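Local coordinates for protein tryptophan decarboxylase 1 (Oryza sativa subsp. japonica, PDB 6KHO) that catalyses the pyridoxal phosphate-dependent decarboxylation of L-tryptophan to tryptamine, and of 5-hydroxy-L-tryptophan to serotonin, in serotonin biosynthesis, at residues L143-Q148 against K388-M393; P153-N158 against Y342-H347; G168-G173 against T371-M376; V181-A186 against P263-A268. One frame throughout, in Å; residues are numbered along the deposited sequence.

Overall arrangement
All four contacts lie within the pyridoxal-dependent decarboxylase domain, and contacts 2, 3 and 4 reach its mixed seven-stranded sheet. Contact 1 pairs two helices and meets contact 2 where Tyr342 OH lies 2.7 Å from Leu143 O, a probable hydrogen bond. It also touches contact 3, Leu143 CD1 lying 3.5 Å from Gly169 C. Contacts 2 and 3 reach neighbouring strands, linked by a probable hydrogen bond of 2.9 Å between Val343 N and Gly168 O. Contact 4 lies farther across the sheet, its centre about 26 Å from that of contact 1. Bound pyridoxal phosphate lies about 9 Å from the side chain of Leu172 (contact 3) and about 11 Å from that of Tyr265 (contact 4).

Contact 1: L143-Q148 against K388-M393; sequences LDWLAQ and KLWMVM
Trp145 and Trp390 provide the aromatic part of this helix-helix contact. Their side chains lie side by side and point the same way, with the planes inclined at 48° and the six-membered ring of Trp145 centred 4.9 Å from the five-membered ring of Trp390. This oblique pairing brings Trp145 CH2 to the edge of the Trp390 ring, 3.4 Å from NE1, while Trp145 CZ3 lies 3.5 Å from Trp390 CD1. Trp390 CG is anti to the backbone N (chi1 167°), and the far end of the side chain comes nearer the opposing helix.

Aliphatic and thioether packing fills the rest. Met393 SD lies 3.7 Å from Trp145 CB and also near Leu146 N, and Met393 CB approaches the edge of the Trp145 ring, 3.8 Å from CE3. Met393 is bent at chi3, with CE 3.8 Å from Trp145 CB. Leu146 and Leu389 meet more loosely through their CD2 methyls, 4.5 Å apart. The local axes approach to 10.2 Å and cross at 46°.

An alanine at Trp145 would probably leave a gap beside Trp390 CD1 and NE1 and deprive Arg67 O of the second subunit of its indole N-H donor.

No hydrogen bond joins the segments, and the touching residues are buried. Cohesion between helices 133-149 and 386-420 here therefore rests on van der Waals and aromatic packing, while the polar edge of Trp145 is committed to the dimer interface through NE1.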
# COMPACT_ATOMS: atom_id res chain seq x y z
N LEU A 143 6.50 -0.80 -16.34
CA LEU A 143 5.64 -1.95 -16.58
C LEU A 143 5.87 -2.52 -17.98
O LEU A 143 5.92 -3.74 -18.16
CB LEU A 143 4.18 -1.56 -16.40
CG LEU A 143 3.73 -1.38 -14.95
CD1 LEU A 143 2.47 -0.53 -14.89
CD2 LEU A 143 3.53 -2.77 -14.30
N ASP A 144 5.98 -1.64 -18.96
CA ASP A 144 6.21 -2.07 -20.34
C ASP A 144 7.55 -2.78 -20.48
O ASP A 144 7.64 -3.82 -21.14
CB ASP A 144 6.14 -0.86 -21.26
CG ASP A 144 5.95 -1.26 -22.70
OD1 ASP A 144 6.96 -1.49 -23.40
OD2 ASP A 144 4.78 -1.38 -23.12
N TRP A 145 8.62 -2.21 -19.90
CA TRP A 145 9.92 -2.87 -19.94
C TRP A 145 9.85 -4.26 -19.32
O TRP A 145 10.41 -5.22 -19.87
CB TRP A 145 10.96 -2.04 -19.18
CG TRP A 145 11.52 -0.85 -19.89
CD1 TRP A 145 11.03 -0.22 -21.00
CD2 TRP A 145 12.69 -0.12 -19.49
NE1 TRP A 145 11.83 0.86 -21.32
CE2 TRP A 145 12.86 0.94 -20.41
CE3 TRP A 145 13.61 -0.26 -18.45
CZ2 TRP A 145 13.92 1.85 -20.31
CZ3 TRP A 145 14.66 0.64 -18.35
CH2 TRP A 145 14.80 1.69 -19.28
N LEU A 146 9.23 -4.38 -18.14
CA LEU A 146 9.12 -5.69 -17.50
C LEU A 146 8.30 -6.66 -18.34
O LEU A 146 8.63 -7.86 -18.44
CB LEU A 146 8.50 -5.54 -16.10
CG LEU A 146 8.23 -6.84 -15.34
CD1 LEU A 146 9.53 -7.65 -15.13
CD2 LEU A 146 7.57 -6.53 -13.99
N ALA A 147 7.21 -6.18 -18.94
CA ALA A 147 6.42 -7.02 -19.83
C ALA A 147 7.27 -7.52 -21.00
O ALA A 147 7.10 -8.66 -21.46
CB ALA A 147 5.19 -6.26 -20.33
N GLN A 148 8.20 -6.69 -21.49
CA GLN A 148 9.10 -7.14 -22.55
C GLN A 148 10.05 -8.22 -22.05
O GLN A 148 10.27 -9.22 -22.73
CB GLN A 148 9.90 -5.97 -23.12
CG GLN A 148 9.08 -4.95 -23.89
CD GLN A 148 9.92 -3.78 -24.36
OE1 GLN A 148 10.98 -3.96 -24.96
NE2 GLN A 148 9.46 -2.56 -24.08
N LYS A 388 11.87 2.99 -8.50
CA LYS A 388 12.83 1.96 -8.09
C LYS A 388 12.84 0.80 -9.08
O LYS A 388 13.91 0.24 -9.36
CB LYS A 388 12.52 1.45 -6.68
CG LYS A 388 11.19 0.73 -6.52
CD LYS A 388 10.98 0.32 -5.07
CE LYS A 388 9.52 0.01 -4.78
NZ LYS A 388 9.32 -0.37 -3.34
N LEU A 389 11.68 0.45 -9.65
CA LEU A 389 11.65 -0.64 -10.62
C LEU A 389 12.41 -0.26 -11.90
O LEU A 389 13.17 -1.08 -12.43
CB LEU A 389 10.20 -1.01 -10.95
CG LEU A 389 10.05 -2.24 -11.83
CD1 LEU A 389 10.88 -3.41 -11.31
CD2 LEU A 389 8.56 -2.63 -11.98
N TRP A 390 12.22 0.96 -12.39
CA TRP A 390 12.99 1.43 -13.54
C TRP A 390 14.48 1.49 -13.22
O TRP A 390 15.32 1.08 -14.04
CB TRP A 390 12.48 2.80 -13.99
CG TRP A 390 13.39 3.50 -14.95
CD1 TRP A 390 13.54 3.23 -16.28
CD2 TRP A 390 14.29 4.58 -14.66
NE1 TRP A 390 14.49 4.07 -16.83
CE2 TRP A 390 14.97 4.91 -15.85
CE3 TRP A 390 14.61 5.29 -13.49
CZ2 TRP A 390 15.92 5.93 -15.93
CZ3 TRP A 390 15.55 6.32 -13.56
CH2 TRP A 390 16.20 6.62 -14.78
N MET A 391 14.84 1.96 -12.03
CA MET A 391 16.26 2.07 -11.69
C MET A 391 16.94 0.71 -11.66
O MET A 391 18.12 0.59 -12.03
CB MET A 391 16.41 2.77 -10.35
CG MET A 391 16.29 4.27 -10.45
SD MET A 391 17.10 5.05 -9.05
CE MET A 391 16.95 6.77 -9.54
N VAL A 392 16.24 -0.32 -11.20
CA VAL A 392 16.80 -1.67 -11.18
C VAL A 392 17.08 -2.14 -12.61
O VAL A 392 18.19 -2.61 -12.92
CB VAL A 392 15.86 -2.64 -10.44
CG1 VAL A 392 16.21 -4.09 -10.77
CG2 VAL A 392 15.93 -2.38 -8.94
N MET A 393 16.09 -2.02 -13.49
CA MET A 393 16.27 -2.46 -14.88
C MET A 393 17.28 -1.58 -15.61
O MET A 393 18.11 -2.09 -16.37
CB MET A 393 14.93 -2.46 -15.62
CG MET A 393 14.02 -3.64 -15.29
SD MET A 393 12.41 -3.59 -16.12
CE MET A 393 11.68 -2.10 -15.43

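Contact 2: P153-N158 against Y342-H347; sequences PTSFMN and YVRDTH
The Phe156 ring carries Arg344 CG over one face, 3.5 Å above the plane and offset toward the rim. This CH-pi contact measures 3.6 Å from CG to the ring centroid, 15° off the normal. Pro153 O and Val343 N lie at the edge of the same ring, in its plane. The Tyr342 ring instead receives Met157 SD at its edge, 3.9 Å from CE2, forming a Met-aromatic contact 83° off the normal. Phe156 CD1 also packs 3.8 Å from Tyr342 CB.

Arg344 is bent at chi3, and Ser155 OG lies 3.7 Å from Arg344 CG. The guanidinium takes its hydrogen bond farther on, from NH1 to Val321 O, and its plane stands 78° from that of the Phe156 ring.

The 3-10 turn 154-156 in the connection between helix 133-149 and strand 168-172 thus packs against the end of strand 339-343, where the chain leaves the mixed sheet for helix 346-353. Asp345 is the N-cap of that helix, its OD1 accepting a weak bond from His347 N. An alanine at Phe156 would probably expose a gap beneath Arg344 CG and beside Tyr342 CB, removing the face that supports the arginine's aliphatic part.

One water bridges the backbones, donating to Ser155 O at 2.6 Å and to Arg344 O at 2.5 Å. Tyr342 OH is hydrogen-bonded to Leu143 O of helix 133-149.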
# COMPACT_ATOMS: atom_id res chain seq x y z
N PRO A 153 2.46 -11.39 -24.03
CA PRO A 153 1.78 -10.97 -25.26
C PRO A 153 1.51 -9.47 -25.26
O PRO A 153 1.30 -8.86 -24.21
CB PRO A 153 0.47 -11.77 -25.23
CG PRO A 153 0.78 -12.96 -24.38
CD PRO A 153 1.81 -12.53 -23.37
N THR A 154 1.51 -8.88 -26.46
CA THR A 154 1.31 -7.44 -26.58
C THR A 154 -0.07 -7.02 -26.12
O THR A 154 -0.28 -5.85 -25.78
CB THR A 154 1.54 -6.97 -28.02
OG1 THR A 154 0.82 -7.80 -28.92
CG2 THR A 154 3.01 -7.02 -28.38
N SER A 155 -1.03 -7.95 -26.08
CA SER A 155 -2.35 -7.63 -25.55
C SER A 155 -2.30 -7.17 -24.09
O SER A 155 -3.28 -6.58 -23.62
CB SER A 155 -3.27 -8.84 -25.69
OG SER A 155 -2.71 -10.00 -25.09
N PHE A 156 -1.20 -7.39 -23.38
CA PHE A 156 -1.11 -6.97 -21.98
C PHE A 156 -0.47 -5.59 -21.79
O PHE A 156 -0.39 -5.13 -20.65
CB PHE A 156 -0.35 -8.00 -21.14
CG PHE A 156 -1.17 -9.22 -20.79
CD1 PHE A 156 -2.09 -9.17 -19.75
CD2 PHE A 156 -1.02 -10.41 -21.50
CE1 PHE A 156 -2.87 -10.28 -19.42
CE2 PHE A 156 -1.79 -11.53 -21.18
CZ PHE A 156 -2.72 -11.46 -20.14
N MET A 157 -0.03 -4.91 -22.84
CA MET A 157 0.47 -3.56 -22.63
C MET A 157 -0.05 -2.63 -23.73
O MET A 157 -0.72 -3.06 -24.68
CB MET A 157 1.99 -3.54 -22.51
CG MET A 157 2.54 -2.57 -21.43
SD MET A 157 1.74 -2.57 -19.78
CE MET A 157 2.29 -0.93 -19.25
N ASN A 158 0.21 -1.34 -23.56
CA ASN A 158 -0.30 -0.31 -24.46
C ASN A 158 0.84 0.57 -24.95
O ASN A 158 1.80 0.79 -24.23
CB ASN A 158 -1.37 0.55 -23.76
CG ASN A 158 -2.56 0.87 -24.66
OD1 ASN A 158 -2.49 1.77 -25.51
ND2 ASN A 158 -3.67 0.15 -24.47
N TYR A 342 -1.01 -6.97 -14.65
CA TYR A 342 -1.26 -6.75 -16.07
C TYR A 342 -2.64 -7.29 -16.42
O TYR A 342 -3.02 -8.37 -15.95
CB TYR A 342 -0.22 -7.44 -16.96
CG TYR A 342 1.19 -6.91 -16.77
CD1 TYR A 342 2.03 -7.45 -15.81
CD2 TYR A 342 1.67 -5.85 -17.55
CE1 TYR A 342 3.33 -6.97 -15.63
CE2 TYR A 342 2.97 -5.36 -17.39
CZ TYR A 342 3.79 -5.93 -16.43
OH TYR A 342 5.07 -5.44 -16.25
N VAL A 343 -3.40 -6.55 -17.24
CA VAL A 343 -4.73 -6.97 -17.65
C VAL A 343 -4.86 -6.79 -19.16
O VAL A 343 -4.25 -5.89 -19.75
CB VAL A 343 -5.85 -6.19 -16.91
CG1 VAL A 343 -5.72 -6.36 -15.39
CG2 VAL A 343 -5.83 -4.72 -17.27
N ARG A 344 -5.68 -7.64 -19.79
CA ARG A 344 -5.87 -7.50 -21.23
C ARG A 344 -6.87 -6.41 -21.58
O ARG A 344 -6.84 -5.90 -22.71
CB ARG A 344 -6.30 -8.83 -21.83
CG ARG A 344 -5.08 -9.68 -22.21
CD ARG A 344 -5.46 -11.07 -22.64
NE ARG A 344 -6.45 -11.04 -23.71
CZ ARG A 344 -7.36 -11.99 -23.90
NH1 ARG A 344 -7.41 -13.03 -23.08
NH2 ARG A 344 -8.22 -11.88 -24.90
N ASP A 345 -7.72 -5.99 -20.64
CA ASP A 345 -8.70 -4.92 -20.90
C ASP A 345 -8.81 -4.02 -19.68
O ASP A 345 -9.58 -4.30 -18.76
CB ASP A 345 -10.06 -5.51 -21.27
CG ASP A 345 -11.01 -4.47 -21.83
OD1 ASP A 345 -10.66 -3.26 -21.75
OD2 ASP A 345 -12.08 -4.83 -22.35
N THR A 346 -8.08 -2.90 -19.69
CA THR A 346 -8.12 -2.01 -18.53
C THR A 346 -9.52 -1.47 -18.28
O THR A 346 -9.90 -1.23 -17.13
CB THR A 346 -7.12 -0.88 -18.69
OG1 THR A 346 -7.57 0.00 -19.73
CG2 THR A 346 -5.77 -1.45 -19.07
N HIS A 347 -10.32 -1.32 -19.34
CA HIS A 347 -11.69 -0.83 -19.19
C HIS A 347 -12.51 -1.70 -18.22
O HIS A 347 -13.39 -1.18 -17.52
CB HIS A 347 -12.35 -0.76 -20.57
CG HIS A 347 -13.71 -0.12 -20.58
ND1 HIS A 347 -13.95 1.14 -20.06
CD2 HIS A 347 -14.90 -0.56 -21.06
CE1 HIS A 347 -15.22 1.44 -20.22
NE2 HIS A 347 -15.82 0.43 -20.83
O HOH W 1 -5.60 -6.44 -24.82

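Contact 3: G168-G173 against T371-M376; sequences GGVILG and TDLKDM
Val170 and Met376 meet through opposed side chains whose torsions set the packing. Val170 CG1 stands between its backbone N and carbonyl carbon (chi1 60°), a position 3.7 Å from Met376 O. The second branch, CG2, is anti to the backbone N and packs near both Met376 CB and Leu373 CD2. Met376 bends at chi2 (-86°) and again at chi3 (-71°), the latter turn bringing CE to 3.8 Å from Gly169 O.

The two side chains slide past each other in opposite directions; among side-chain atoms alone the closest pair is Val170 CB and Met376 CB, 3.9 Å apart. Leu373 CD2 extends the apolar patch at 4.3 Å from Val170 CG2, and Leu172 CD2 comes within 4.0 Å of Met376 O. Met376 O is buried with no hydrogen-bond partner in the model, surrounded on this side by methyl groups.

No hydrogen bond crosses the contact; Gly168, Val170 and Leu172 make backbone hydrogen bonds to strand 339-343, while Ile171 N is bonded to Glu139 OE2. The arrangement is that of a loop with a 3-10 turn, 373-375, packed against strand 168-172, outermost in the mixed sheet within this chain; that strand leads into the cofactor-binding residues Thr175 and Ser176.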
# COMPACT_ATOMS: atom_id res chain seq x y z
N GLY A 168 -3.02 -3.13 -20.31
CA GLY A 168 -2.21 -2.21 -19.53
C GLY A 168 -1.96 -2.79 -18.15
O GLY A 168 -2.35 -3.92 -17.86
N GLY A 169 -1.28 -2.01 -17.32
CA GLY A 169 -0.82 -2.51 -16.04
C GLY A 169 -0.87 -1.45 -14.97
O GLY A 169 -1.13 -0.28 -15.23
N VAL A 170 -0.61 -1.89 -13.74
CA VAL A 170 -0.51 -0.99 -12.60
C VAL A 170 0.41 -1.64 -11.58
O VAL A 170 0.40 -2.86 -11.39
CB VAL A 170 -1.90 -0.68 -11.99
CG1 VAL A 170 -2.60 -1.96 -11.50
CG2 VAL A 170 -1.77 0.35 -10.84
N ILE A 171 1.22 -0.82 -10.91
CA ILE A 171 2.01 -1.29 -9.78
C ILE A 171 1.17 -1.10 -8.52
O ILE A 171 0.73 0.01 -8.22
CB ILE A 171 3.34 -0.54 -9.67
CG1 ILE A 171 4.20 -0.78 -10.93
CG2 ILE A 171 4.08 -0.97 -8.41
CD1 ILE A 171 5.47 0.14 -10.96
N LEU A 172 0.95 -2.19 -7.80
CA LEU A 172 0.23 -2.21 -6.54
C LEU A 172 1.19 -2.63 -5.43
O LEU A 172 2.32 -3.04 -5.67
CB LEU A 172 -0.98 -3.16 -6.61
CG LEU A 172 -1.96 -2.88 -7.75
CD1 LEU A 172 -2.99 -4.00 -7.92
CD2 LEU A 172 -2.65 -1.54 -7.53
N GLY A 173 0.71 -2.52 -4.18
CA GLY A 173 1.53 -2.94 -3.06
C GLY A 173 1.64 -4.45 -2.93
O GLY A 173 2.71 -4.98 -2.60
N THR A 371 -4.12 7.51 -18.38
CA THR A 371 -4.79 6.70 -17.38
C THR A 371 -4.38 7.22 -16.00
O THR A 371 -3.19 7.25 -15.68
CB THR A 371 -4.46 5.21 -17.52
OG1 THR A 371 -4.93 4.72 -18.78
CG2 THR A 371 -5.17 4.39 -16.43
N ASP A 372 -5.36 7.68 -15.23
CA ASP A 372 -5.11 8.07 -13.85
C ASP A 372 -5.11 6.80 -13.00
O ASP A 372 -6.10 6.06 -12.99
CB ASP A 372 -6.15 9.07 -13.36
CG ASP A 372 -6.18 10.32 -14.22
OD1 ASP A 372 -5.10 10.91 -14.43
OD2 ASP A 372 -7.27 10.72 -14.69
N LEU A 373 -4.00 6.54 -12.32
CA LEU A 373 -3.83 5.22 -11.72
C LEU A 373 -4.63 5.04 -10.44
O LEU A 373 -4.78 3.90 -9.98
CB LEU A 373 -2.34 4.92 -11.49
CG LEU A 373 -1.60 4.78 -12.84
CD1 LEU A 373 -0.08 4.71 -12.67
CD2 LEU A 373 -2.09 3.59 -13.64
N LYS A 374 -5.22 6.10 -9.89
CA LYS A 374 -6.25 5.89 -8.88
C LYS A 374 -7.40 5.03 -9.41
O LYS A 374 -8.09 4.38 -8.61
CB LYS A 374 -6.81 7.23 -8.40
CG LYS A 374 -7.56 8.01 -9.47
CD LYS A 374 -8.20 9.25 -8.83
CE LYS A 374 -9.08 9.99 -9.82
NZ LYS A 374 -10.34 9.22 -10.05
N ASP A 375 -7.61 4.99 -10.72
CA ASP A 375 -8.70 4.23 -11.31
C ASP A 375 -8.32 2.78 -11.57
O ASP A 375 -9.12 2.04 -12.14
CB ASP A 375 -9.17 4.90 -12.61
CG ASP A 375 -9.75 6.30 -12.40
OD1 ASP A 375 -10.22 6.63 -11.29
OD2 ASP A 375 -9.74 7.08 -13.37
N MET A 376 -7.12 2.36 -11.15
CA MET A 376 -6.66 0.99 -11.31
C MET A 376 -6.31 0.34 -9.97
O MET A 376 -5.66 -0.71 -9.95
CB MET A 376 -5.44 0.93 -12.24
CG MET A 376 -5.72 1.41 -13.64
SD MET A 376 -6.36 0.05 -14.62
CE MET A 376 -4.89 -0.97 -14.79

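Contact 4: V181-A186 against P263-A268; sequences VTLVAA and PTYVCA
Helix 175-194 packs here against strand 262-269 of the mixed sheet in the cofactor-binding domain, and Tyr265 carries most of the join to Thr182, Leu183 and Ala186. The hydroxyl of Tyr265 donates a hydrogen bond to Thr182 OG1 at 2.7 Å. Thr182 OG1, with one proton to give, is also hydrogen-bonded to the backbone oxygens of Ala178 and Met179, about one turn earlier in the same helix, so the threonine hydroxyl links the tyrosine to the helix backbone.

Leu183 CD2 sits over the centre of the tyrosine ring in a CH-pi contact, 3.5 Å from the centroid and 10° off the normal. Its side chain crosses that of Tyr265 at about a right angle. Ala186 CB approaches the ring edge, 3.7 Å from Tyr265 CD2. Tyr265 CG is anti to the backbone N (chi1 -177°), and the bond from CA to CB already points toward the helix.

This is helix-on-sheet packing, with the local helix and strand directions roughly antiparallel, 157° apart, and their axes 8.3 Å apart at closest approach. Strand 294-298 adjoins on one side, where the Trp294 ring meets that of Tyr265 with nearly parallel planes; strand 205-210 adjoins on the other.

Nearer the start of the strand, Thr264 CG2 packs 3.8 Å from Ala186 O. A water donates to Ala186 O at 3.2 Å and to Thr264 O at 3.0 Å, bridging the two backbones.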
# COMPACT_ATOMS: atom_id res chain seq x y z
N VAL A 181 -8.90 -6.43 -6.90
CA VAL A 181 -9.47 -5.57 -7.92
C VAL A 181 -9.93 -6.40 -9.12
O VAL A 181 -10.94 -6.06 -9.76
CB VAL A 181 -8.49 -4.44 -8.31
CG1 VAL A 181 -8.13 -3.57 -7.09
CG2 VAL A 181 -7.22 -4.98 -8.99
N THR A 182 -9.23 -7.48 -9.46
CA THR A 182 -9.71 -8.30 -10.57
C THR A 182 -10.93 -9.12 -10.17
O THR A 182 -11.81 -9.37 -11.01
CB THR A 182 -8.61 -9.23 -11.11
OG1 THR A 182 -8.09 -10.07 -10.06
CG2 THR A 182 -7.49 -8.41 -11.74
N LEU A 183 -11.01 -9.57 -8.91
CA LEU A 183 -12.23 -10.21 -8.43
C LEU A 183 -13.41 -9.26 -8.50
O LEU A 183 -14.53 -9.68 -8.83
CB LEU A 183 -12.06 -10.70 -6.99
CG LEU A 183 -11.34 -12.03 -6.79
CD1 LEU A 183 -10.78 -12.08 -5.37
CD2 LEU A 183 -12.34 -13.16 -7.04
N VAL A 184 -13.20 -7.98 -8.19
CA VAL A 184 -14.29 -7.03 -8.23
C VAL A 184 -14.74 -6.80 -9.66
O VAL A 184 -15.95 -6.76 -9.95
CB VAL A 184 -13.88 -5.71 -7.54
CG1 VAL A 184 -14.83 -4.58 -7.95
CG2 VAL A 184 -13.91 -5.90 -6.02
N ALA A 185 -13.80 -6.71 -10.60
CA ALA A 185 -14.18 -6.56 -12.00
C ALA A 185 -14.96 -7.78 -12.50
O ALA A 185 -16.00 -7.64 -13.16
CB ALA A 185 -12.94 -6.31 -12.86
N ALA A 186 -14.49 -8.98 -12.17
CA ALA A 186 -15.19 -10.19 -12.59
C ALA A 186 -16.56 -10.28 -11.95
O ALA A 186 -17.55 -10.61 -12.61
CB ALA A 186 -14.36 -11.44 -12.26
N PRO A 263 -20.37 -19.50 -12.40
CA PRO A 263 -18.91 -19.52 -12.27
C PRO A 263 -18.32 -18.21 -12.77
O PRO A 263 -18.59 -17.79 -13.90
CB PRO A 263 -18.48 -20.71 -13.15
CG PRO A 263 -19.73 -21.52 -13.32
CD PRO A 263 -20.86 -20.55 -13.32
N THR A 264 -17.52 -17.58 -11.92
CA THR A 264 -17.19 -16.17 -12.08
C THR A 264 -15.71 -15.90 -12.27
O THR A 264 -15.37 -14.99 -13.03
CB THR A 264 -17.72 -15.39 -10.86
OG1 THR A 264 -19.16 -15.41 -10.87
CG2 THR A 264 -17.24 -13.94 -10.86
N TYR A 265 -14.82 -16.69 -11.67
CA TYR A 265 -13.42 -16.32 -11.55
C TYR A 265 -12.62 -17.55 -11.15
O TYR A 265 -13.04 -18.30 -10.27
CB TYR A 265 -13.27 -15.20 -10.51
CG TYR A 265 -11.88 -14.59 -10.28
CD1 TYR A 265 -10.86 -15.31 -9.67
CD2 TYR A 265 -11.64 -13.26 -10.62
CE1 TYR A 265 -9.61 -14.71 -9.43
CE2 TYR A 265 -10.40 -12.65 -10.38
CZ TYR A 265 -9.39 -13.38 -9.79
OH TYR A 265 -8.19 -12.74 -9.53
N VAL A 266 -11.48 -17.75 -11.81
CA VAL A 266 -10.55 -18.83 -11.49
C VAL A 266 -9.17 -18.22 -11.24
O VAL A 266 -8.70 -17.40 -12.04
CB VAL A 266 -10.46 -19.87 -12.63
CG1 VAL A 266 -9.49 -20.97 -12.26
CG2 VAL A 266 -11.85 -20.47 -12.97
N CYS A 267 -8.50 -18.64 -10.17
CA CYS A 267 -7.11 -18.26 -9.92
C CYS A 267 -6.20 -19.45 -10.20
O CYS A 267 -6.34 -20.50 -9.58
CB CYS A 267 -6.91 -17.78 -8.48
SG CYS A 267 -5.24 -17.07 -8.18
N ALA A 268 -5.28 -19.28 -11.15
CA ALA A 268 -4.23 -20.25 -11.41
C ALA A 268 -2.92 -19.70 -10.85
O ALA A 268 -2.64 -18.51 -10.99
CB ALA A 268 -4.08 -20.52 -12.90
O HOH W 2 -16.75 -12.90 -14.69